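Long-range contact in LPXTG family cell surface protein Fms2 (Enterococcus faecium DO, PDB 5FCE), which probably serves as a surface adhesin, this crystallised part being the ligand-binding region of a cell-wall-anchored serine-glutamate repeat protein: residues I81-K85 against P108-V113. Numbering follows the deposited sequence.
Sequences IDEIK and PSSWTV
I84 packs its CG2 methyl into the notch between P108 and W111, lying 3.6 Å from P108 CB and 3.9 Å from W111 CH2. With CG1 at a chi1 of -67°, that methyl stands anti to the backbone N and points across the interface, its side chain running at roughly a right angle to that of W111. Within 108-113, P108 CA lies 3.3 Å above one face of the W111 ring, offset toward its rim. One turn earlier in the helix, I81 extends past the indole in the opposite direction, and its CD1 comes within 3.7 Å of W111 CE3; both isoleucines approach the ring obliquely. I81 and V113 reach toward each other tip to tip, I81 CG1 lying 3.9 Å from V113 CG2. I84, P108 and W111 are buried together with I81, and Y15 and I22, from strands 14-16 and 21-28 of the sheet that also contains strand 112-114, extend this apolar cluster. The indole is also held at its polar end, where NE1 donates to the carbonyl of L106.

Toward solvent the fit is looser. The aliphatic stem of K85 passes P108, its CG 3.9 Å from P108 O, while the chain bends at chi3 (61°) and NZ reaches a water through a weak 3.4 Å bond; that water donates to S109 O. No direct hydrogen bond crosses the interface, so side-chain packing and this tenuous bridge join the segments. The contact sets a single short helix against a 3-10 turn leading into strand 112-114, at one end of the flattened barrel of the SgrA ligand-binding region, whose sequence belongs to an immunoglobulin-like family.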
loop_
_atom_site.group_PDB
_atom_site.type_symbol
_atom_site.label_atom_id
_atom_site.label_comp_id
_atom_site.label_asym_id
_atom_site.label_seq_id
_atom_site.Cartn_x
_atom_site.Cartn_y
_atom_site.Cartn_z
ATOM N N ILE A 81 14.408 3.885 -2.706
ATOM C CA ILE A 81 14.315 2.765 -1.772
ATOM C C ILE A 81 15.243 2.980 -0.569
ATOM O O ILE A 81 14.884 2.638 0.555
ATOM C CB ILE A 81 14.524 1.403 -2.465
ATOM C CG1 ILE A 81 14.317 0.245 -1.469
ATOM C CG2 ILE A 81 15.912 1.331 -3.116
ATOM C CD1 ILE A 81 12.874 0.148 -0.929
ATOM N N ASP A 82 16.414 3.586 -0.789
ATOM C CA ASP A 82 17.302 3.893 0.340
ATOM C C ASP A 82 16.610 4.785 1.373
ATOM O O ASP A 82 16.673 4.529 2.580
ATOM C CB ASP A 82 18.609 4.548 -0.127
ATOM C CG ASP A 82 19.558 3.564 -0.769
ATOM O OD1 ASP A 82 19.293 2.344 -0.686
ATOM O OD2 ASP A 82 20.582 4.012 -1.345
ATOM N N GLU A 83 15.924 5.818 0.894
ATOM C CA GLU A 83 15.220 6.732 1.780
ATOM C C GLU A 83 14.046 6.056 2.480
ATOM O O GLU A 83 13.766 6.334 3.647
ATOM C CB GLU A 83 14.755 7.967 1.006
ATOM C CG GLU A 83 15.909 8.861 0.579
ATOM C CD GLU A 83 16.488 9.644 1.742
ATOM O OE1 GLU A 83 15.748 9.877 2.719
ATOM O OE2 GLU A 83 17.669 10.050 1.668
ATOM N N ILE A 84 13.367 5.164 1.766
ATOM C CA ILE A 84 12.226 4.454 2.353
ATOM C C ILE A 84 12.724 3.556 3.486
ATOM O O ILE A 84 12.096 3.462 4.536
ATOM C CB ILE A 84 11.477 3.593 1.314
ATOM C CG1 ILE A 84 10.793 4.465 0.259
ATOM C CG2 ILE A 84 10.393 2.719 1.996
ATOM C CD1 ILE A 84 10.263 3.660 -0.910
ATOM N N LYS A 85 13.864 2.909 3.284
ATOM C CA LYS A 85 14.381 1.984 4.293
ATOM C C LYS A 85 14.904 2.715 5.534
ATOM O O LYS A 85 15.131 2.099 6.579
ATOM C CB LYS A 85 15.479 1.105 3.690
ATOM C CG LYS A 85 14.950 0.019 2.748
ATOM C CD LYS A 85 16.071 -0.596 1.922
ATOM C CE LYS A 85 17.119 -1.255 2.793
ATOM N NZ LYS A 85 18.291 -1.648 1.961
ATOM N N PRO A 108 10.186 -2.157 4.958
ATOM C CA PRO A 108 10.866 -2.044 3.661
ATOM C C PRO A 108 12.216 -2.786 3.590
ATOM O O PRO A 108 12.640 -3.157 2.501
ATOM C CB PRO A 108 11.039 -0.524 3.475
ATOM C CG PRO A 108 10.919 0.063 4.838
ATOM C CD PRO A 108 9.970 -0.846 5.596
ATOM N N SER A 109 12.856 -3.022 4.734
ATOM C CA SER A 109 14.062 -3.852 4.784
ATOM C C SER A 109 13.817 -5.261 4.224
ATOM O O SER A 109 14.747 -5.911 3.741
ATOM C CB SER A 109 14.577 -3.966 6.221
ATOM O OG SER A 109 13.762 -4.855 6.980
ATOM N N SER A 110 12.571 -5.731 4.294
ATOM C CA SER A 110 12.228 -7.080 3.840
ATOM C C SER A 110 11.805 -7.149 2.370
ATOM O O SER A 110 11.638 -8.243 1.818
ATOM C CB SER A 110 11.129 -7.692 4.711
ATOM O OG SER A 110 9.890 -7.009 4.517
ATOM N N TRP A 111 11.644 -5.990 1.736
ATOM C CA TRP A 111 11.129 -5.940 0.365
ATOM C C TRP A 111 12.101 -6.500 -0.669
ATOM O O TRP A 111 13.312 -6.387 -0.523
ATOM C CB TRP A 111 10.808 -4.496 -0.034
ATOM C CG TRP A 111 9.729 -3.846 0.757
ATOM C CD1 TRP A 111 8.984 -4.400 1.755
ATOM C CD2 TRP A 111 9.256 -2.510 0.594
ATOM N NE1 TRP A 111 8.088 -3.472 2.242
ATOM C CE2 TRP A 111 8.233 -2.304 1.537
ATOM C CE3 TRP A 111 9.620 -1.454 -0.242
ATOM C CZ2 TRP A 111 7.559 -1.096 1.657
ATOM C CZ3 TRP A 111 8.943 -0.254 -0.130
ATOM C CH2 TRP A 111 7.932 -0.083 0.812
ATOM N N THR A 112 11.547 -7.113 -1.709
ATOM C CA THR A 112 12.311 -7.474 -2.895
ATOM C C THR A 112 12.586 -6.176 -3.641
ATOM O O THR A 112 11.677 -5.367 -3.832
ATOM C CB THR A 112 11.512 -8.445 -3.789
ATOM O OG1 THR A 112 11.078 -9.569 -3.000
ATOM C CG2 THR A 112 12.368 -8.963 -4.934
ATOM N N VAL A 113 13.841 -5.961 -4.034
ATOM C CA VAL A 113 14.223 -4.749 -4.760
ATOM C C VAL A 113 14.908 -5.176 -6.054
ATOM O O VAL A 113 15.949 -5.843 -6.022
ATOM C CB VAL A 113 15.179 -3.851 -3.935
ATOM C CG1 VAL A 113 15.543 -2.597 -4.708
ATOM C CG2 VAL A 113 14.560 -3.475 -2.604
HETATM O O HOH W 1 17.556 -4.749 3.250
#